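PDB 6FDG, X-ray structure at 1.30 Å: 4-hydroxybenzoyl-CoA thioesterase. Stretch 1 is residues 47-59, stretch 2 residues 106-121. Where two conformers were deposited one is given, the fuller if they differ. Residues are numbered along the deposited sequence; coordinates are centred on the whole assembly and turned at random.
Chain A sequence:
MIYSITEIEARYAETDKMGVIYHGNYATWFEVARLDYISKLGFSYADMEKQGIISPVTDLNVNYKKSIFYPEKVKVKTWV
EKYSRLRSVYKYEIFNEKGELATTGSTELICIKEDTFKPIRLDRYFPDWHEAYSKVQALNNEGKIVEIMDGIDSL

Stretch 1, residues 47-59: DMEKQGIISPVTD
Stretch 2 106-121: STELICIKEDTFKPIR

How do the two backbones run? They lie antiparallel: stretch 1 leaves a helix at 47-50, turns through Gly-52 (phi/psi 78/23, angles at which a CB would jam against the preceding carbonyl), and extends beside stretch 2. Ile-53 pairs with Lys-113 (CA to CA 4.7 Å), Ile-54 with Ile-112 (5.4 Å between CA atoms), and Val-57 with Leu-109 (CA to CA 4.6 Å). A beta bulge then shifts the register by one, so that Asp-59 pairs with Glu-108, their CA atoms 5.0 Å apart, while the chain turns a corner at Thr-58.

Which backbone donors and acceptors satisfy one another? Glu-114 N donates a hydrogen bond to Gly-52 O (2.9 Å), opening the ladder. Ile-54 and Ile-112 then bond reciprocally, Ile-54 N to Ile-112 O at 2.9 Å and Ile-112 N to Ile-54 O at 2.8 Å. Proline has no amide proton, so Pro-56 serves only as acceptor: Ile-110 N reaches Pro-56 O at a longer 3.3 Å. Beyond it, Thr-58 N donates to Glu-108 O (2.8 Å) and Glu-108 N to Asp-59 O (2.9 Å), two bonds that join consecutive residues of stretch 1 to the one residue Glu-108 and so form the bulge. CA-H...O contacts supplement these, such as Ser-55 CA to Ile-110 O at 3.1 Å.

What do polar side chains and water add? Ser-55, chi1 t, turns OG to donate to Ile-110 O (2.8 Å), giving that carbonyl a hydroxyl partner. Thr-58, chi1 p, donates from OG1 to Glu-108 OE1 at 2.6 Å, a short bond to a carboxylate carried on an extended side chain (chi1 and chi2 both t). Near the helix end, water 1 donates to Glu-49 O (2.9 Å) and, weakly, to Glu-114 OE1 (2.7 Å), bridging acceptors that could not bond directly. Water 2 gives Gly-52 O a second donor at 2.9 Å.

Where do the apolar side chains meet? Ile-53 (m, m) shares a sheet face with Lys-113, Val-57 and Leu-109. Its CD1 lies 3.3 Å from Lys-113 CD, against the aliphatic part of the lysine, and its CG2 approaches Ile-120 CD1 at 4.1 Å. Val-57 CG2 packs on Leu-109 CD1 (3.8 Å), with Val-57 t and Leu-109 m, m. On the other face, Ile-54 (m, t) meets Ile-112 (p, t), CB to CG1 4.2 Å. Pro-56 CG sits 3.9 Å from Ile-112 CD1 and 4.1 Å from Ile-110 CG1, apolar contacts beside the hydrogen-bonded backbone.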

# COMPACT_ATOMS: atom_id res chain seq x y z
N ASP A 47 13.63 -16.19 11.06
CA ASP A 47 13.91 -17.47 11.78
C ASP A 47 12.83 -17.84 12.75
O ASP A 47 12.45 -19.02 12.82
CB ASP A 47 15.17 -17.42 12.58
CG ASP A 47 16.42 -17.45 11.75
OD1 ASP A 47 16.40 -17.78 10.56
OD2 ASP A 47 17.46 -17.08 12.37
N MET A 48 12.14 -16.91 13.40
CA MET A 48 10.98 -17.19 14.20
C MET A 48 9.86 -17.76 13.36
O MET A 48 9.18 -18.78 13.69
CB MET A 48 10.54 -15.88 14.93
CG MET A 48 9.25 -16.03 15.65
SD MET A 48 8.76 -14.57 16.61
CE MET A 48 9.76 -14.79 18.06
N GLU A 49 9.62 -17.20 12.15
CA GLU A 49 8.55 -17.67 11.29
C GLU A 49 8.84 -19.09 10.74
O GLU A 49 7.92 -19.86 10.56
CB GLU A 49 8.25 -16.67 10.15
CG GLU A 49 7.62 -15.38 10.65
CD GLU A 49 6.69 -14.68 9.64
OE1 GLU A 49 6.93 -14.89 8.44
OE2 GLU A 49 5.77 -13.99 10.05
N LYS A 50 10.12 -19.39 10.60
CA LYS A 50 10.51 -20.75 10.14
C LYS A 50 10.12 -21.78 11.13
O LYS A 50 9.90 -22.93 10.75
CB LYS A 50 11.95 -20.83 9.77
CG LYS A 50 12.42 -19.98 8.61
CD LYS A 50 12.27 -20.48 7.18
CE LYS A 50 13.40 -19.94 6.28
NZ LYS A 50 13.08 -20.06 4.82
N GLN A 51 9.97 -21.44 12.41
CA GLN A 51 9.49 -22.34 13.47
C GLN A 51 7.97 -22.40 13.57
O GLN A 51 7.42 -22.98 14.49
CB GLN A 51 10.12 -21.96 14.83
CG GLN A 51 11.60 -21.97 14.93
CD GLN A 51 12.10 -23.35 14.73
OE1 GLN A 51 11.64 -24.31 15.35
NE2 GLN A 51 12.89 -23.47 13.76
N GLY A 52 7.21 -21.77 12.66
CA GLY A 52 5.80 -21.77 12.73
C GLY A 52 5.14 -20.83 13.75
O GLY A 52 4.06 -21.01 14.13
N ILE A 53 5.92 -19.79 14.10
CA ILE A 53 5.43 -18.77 15.05
C ILE A 53 5.41 -17.42 14.32
O ILE A 53 6.31 -17.13 13.64
CB ILE A 53 6.33 -18.71 16.29
CG1 ILE A 53 6.35 -20.08 17.06
CG2 ILE A 53 5.86 -17.61 17.29
CD1 ILE A 53 5.01 -20.51 17.51
N ILE A 54 4.29 -16.71 14.50
CA ILE A 54 4.14 -15.32 13.94
C ILE A 54 3.94 -14.41 15.10
O ILE A 54 3.30 -14.72 16.08
CB ILE A 54 2.88 -15.18 13.13
CG1 ILE A 54 2.87 -16.18 12.00
CG2 ILE A 54 2.82 -13.79 12.49
CD1 ILE A 54 1.55 -16.20 11.34
N SER A 55 4.32 -13.11 14.83
CA SER A 55 4.20 -12.04 15.79
C SER A 55 3.37 -10.84 15.23
O SER A 55 4.03 -9.90 14.69
CB SER A 55 5.53 -11.59 16.23
OG SER A 55 5.49 -10.71 17.31
N PRO A 56 2.11 -10.88 15.42
CA PRO A 56 1.31 -9.75 14.96
C PRO A 56 1.20 -8.64 15.93
O PRO A 56 1.27 -8.79 17.16
CB PRO A 56 -0.03 -10.38 14.72
CG PRO A 56 -0.15 -11.43 15.80
CD PRO A 56 1.24 -11.97 15.86
N VAL A 57 0.97 -7.46 15.35
CA VAL A 57 0.57 -6.22 16.15
C VAL A 57 -0.78 -6.32 16.67
O VAL A 57 -1.71 -6.54 15.85
CB VAL A 57 0.79 -5.01 15.26
CG1 VAL A 57 0.26 -3.79 15.98
CG2 VAL A 57 2.23 -4.84 14.95
N THR A 58 -1.03 -6.08 17.93
CA THR A 58 -2.28 -6.06 18.58
C THR A 58 -2.77 -4.69 19.00
O THR A 58 -3.97 -4.50 19.30
CB THR A 58 -2.33 -7.06 19.77
OG1 THR A 58 -1.42 -6.59 20.78
CG2 THR A 58 -2.11 -8.47 19.23
N ASP A 59 -1.88 -3.67 18.97
CA ASP A 59 -2.28 -2.29 19.29
C ASP A 59 -1.33 -1.41 18.61
O ASP A 59 -0.08 -1.64 18.64
CB ASP A 59 -2.22 -1.98 20.78
CG ASP A 59 -2.87 -0.75 21.15
OD1 ASP A 59 -4.10 -0.71 21.16
OD2 ASP A 59 -2.17 0.22 21.41
N SER A 106 3.70 3.76 19.28
CA SER A 106 3.94 2.51 19.94
C SER A 106 3.22 1.39 19.24
O SER A 106 2.22 1.60 18.52
CB SER A 106 3.52 2.53 21.39
OG SER A 106 2.15 2.79 21.56
N THR A 107 3.71 0.18 19.40
CA THR A 107 3.07 -1.06 18.95
C THR A 107 3.14 -2.13 19.99
O THR A 107 4.30 -2.43 20.49
CB THR A 107 3.66 -1.63 17.68
OG1 THR A 107 5.08 -1.88 17.90
CG2 THR A 107 3.48 -0.72 16.45
N GLU A 108 2.03 -2.79 20.32
CA GLU A 108 2.04 -4.03 21.15
C GLU A 108 2.08 -5.17 20.21
O GLU A 108 1.34 -5.25 19.22
CB GLU A 108 0.80 -4.01 22.01
CG GLU A 108 0.75 -5.29 22.95
CD GLU A 108 -0.55 -5.27 23.70
OE1 GLU A 108 -1.59 -5.29 23.02
OE2 GLU A 108 -0.52 -5.26 24.91
N LEU A 109 2.93 -6.18 20.54
CA LEU A 109 3.18 -7.40 19.75
C LEU A 109 2.94 -8.60 20.68
O LEU A 109 3.30 -8.53 21.87
CB LEU A 109 4.56 -7.50 19.21
CG LEU A 109 5.02 -6.67 18.04
CD1 LEU A 109 4.53 -7.26 16.82
CD2 LEU A 109 4.75 -5.21 18.09
N ILE A 110 2.40 -9.63 20.14
CA ILE A 110 2.25 -10.98 20.80
C ILE A 110 2.93 -11.96 19.86
O ILE A 110 3.24 -11.68 18.72
CB ILE A 110 0.80 -11.37 21.16
CG1 ILE A 110 -0.07 -11.46 19.90
CG2 ILE A 110 0.25 -10.37 22.11
CD1 ILE A 110 -1.48 -12.02 20.02
N CYS A 111 3.09 -13.23 20.32
CA CYS A 111 3.52 -14.31 19.45
C CYS A 111 2.49 -15.42 19.50
O CYS A 111 1.97 -15.71 20.57
CB CYS A 111 4.86 -14.86 19.98
SG CYS A 111 6.29 -13.76 19.78
N ILE A 112 2.22 -15.96 18.33
CA ILE A 112 1.19 -16.97 18.17
C ILE A 112 1.66 -18.04 17.22
O ILE A 112 2.52 -17.92 16.44
CB ILE A 112 -0.10 -16.34 17.61
CG1 ILE A 112 0.07 -15.81 16.20
CG2 ILE A 112 -0.67 -15.25 18.57
CD1 ILE A 112 -1.22 -15.18 15.64
N LYS A 113 0.98 -19.23 17.36
CA LYS A 113 1.16 -20.29 16.41
C LYS A 113 0.55 -19.96 15.07
O LYS A 113 -0.56 -19.47 15.03
CB LYS A 113 0.50 -21.59 16.95
CG LYS A 113 0.96 -22.05 18.26
CD LYS A 113 2.39 -22.38 18.31
CE LYS A 113 2.88 -23.41 17.29
NZ LYS A 113 2.94 -24.83 17.84
N GLU A 114 1.26 -20.23 14.02
CA GLU A 114 0.85 -19.82 12.64
C GLU A 114 -0.40 -20.57 12.26
O GLU A 114 -1.30 -20.01 11.56
CB GLU A 114 1.91 -20.13 11.64
CG GLU A 114 1.51 -19.69 10.25
CD GLU A 114 2.68 -19.63 9.33
OE1 GLU A 114 3.65 -20.43 9.56
OE2 GLU A 114 2.60 -18.78 8.40
N ASP A 115 -0.50 -21.79 12.77
CA ASP A 115 -1.60 -22.66 12.26
C ASP A 115 -2.93 -22.34 12.97
O ASP A 115 -3.90 -21.94 12.31
CB ASP A 115 -1.17 -24.16 12.21
CG ASP A 115 -0.62 -24.67 13.51
OD1 ASP A 115 -0.58 -23.95 14.50
OD2 ASP A 115 -0.18 -25.86 13.57
N THR A 116 -2.92 -22.27 14.30
CA THR A 116 -4.12 -22.05 15.12
C THR A 116 -4.39 -20.60 15.62
O THR A 116 -5.42 -20.31 16.25
CB THR A 116 -4.03 -22.92 16.37
OG1 THR A 116 -2.96 -22.46 17.20
CG2 THR A 116 -3.74 -24.45 16.02
N PHE A 117 -3.37 -19.74 15.41
CA PHE A 117 -3.28 -18.39 16.00
C PHE A 117 -3.35 -18.38 17.53
O PHE A 117 -3.63 -17.37 18.13
CB PHE A 117 -4.34 -17.41 15.36
CG PHE A 117 -4.09 -17.10 13.88
CD1 PHE A 117 -2.98 -17.49 13.21
CD2 PHE A 117 -5.00 -16.30 13.16
CE1 PHE A 117 -2.75 -17.19 11.85
CE2 PHE A 117 -4.77 -15.99 11.82
CZ PHE A 117 -3.64 -16.41 11.17
N LYS A 118 -3.09 -19.51 18.20
CA LYS A 118 -3.01 -19.53 19.64
C LYS A 118 -1.76 -18.80 20.20
O LYS A 118 -0.66 -19.08 19.73
CB LYS A 118 -2.92 -20.98 20.15
CG LYS A 118 -3.36 -21.13 21.62
CD LYS A 118 -4.82 -21.61 21.71
CE LYS A 118 -5.14 -22.10 23.13
NZ LYS A 118 -4.88 -21.06 24.18
N PRO A 119 -1.96 -17.96 21.26
CA PRO A 119 -0.79 -17.25 21.81
C PRO A 119 0.14 -18.16 22.55
O PRO A 119 -0.32 -19.11 23.19
CB PRO A 119 -1.36 -16.20 22.76
CG PRO A 119 -2.79 -16.61 22.96
CD PRO A 119 -3.24 -17.38 21.79
N ILE A 120 1.41 -17.90 22.44
CA ILE A 120 2.46 -18.66 23.13
C ILE A 120 3.31 -17.77 23.96
O ILE A 120 3.37 -16.52 23.80
CB ILE A 120 3.37 -19.42 22.15
CG1 ILE A 120 4.04 -18.55 21.02
CG2 ILE A 120 2.61 -20.50 21.45
CD1 ILE A 120 5.43 -18.20 21.35
N ARG A 121 4.06 -18.35 24.86
CA ARG A 121 5.01 -17.70 25.74
C ARG A 121 6.36 -17.71 25.07
O ARG A 121 6.94 -18.76 24.69
CB ARG A 121 5.16 -18.43 27.10
CG ARG A 121 4.06 -18.19 28.05
CD ARG A 121 4.00 -19.19 29.12
NE ARG A 121 5.25 -19.23 29.79
CZ ARG A 121 5.42 -19.95 30.91
NH1 ARG A 121 4.40 -20.60 31.41
NH2 ARG A 121 6.59 -19.95 31.50
O HOH W 1 5.31 -18.52 10.42
O HOH W 2 2.43 -23.32 13.58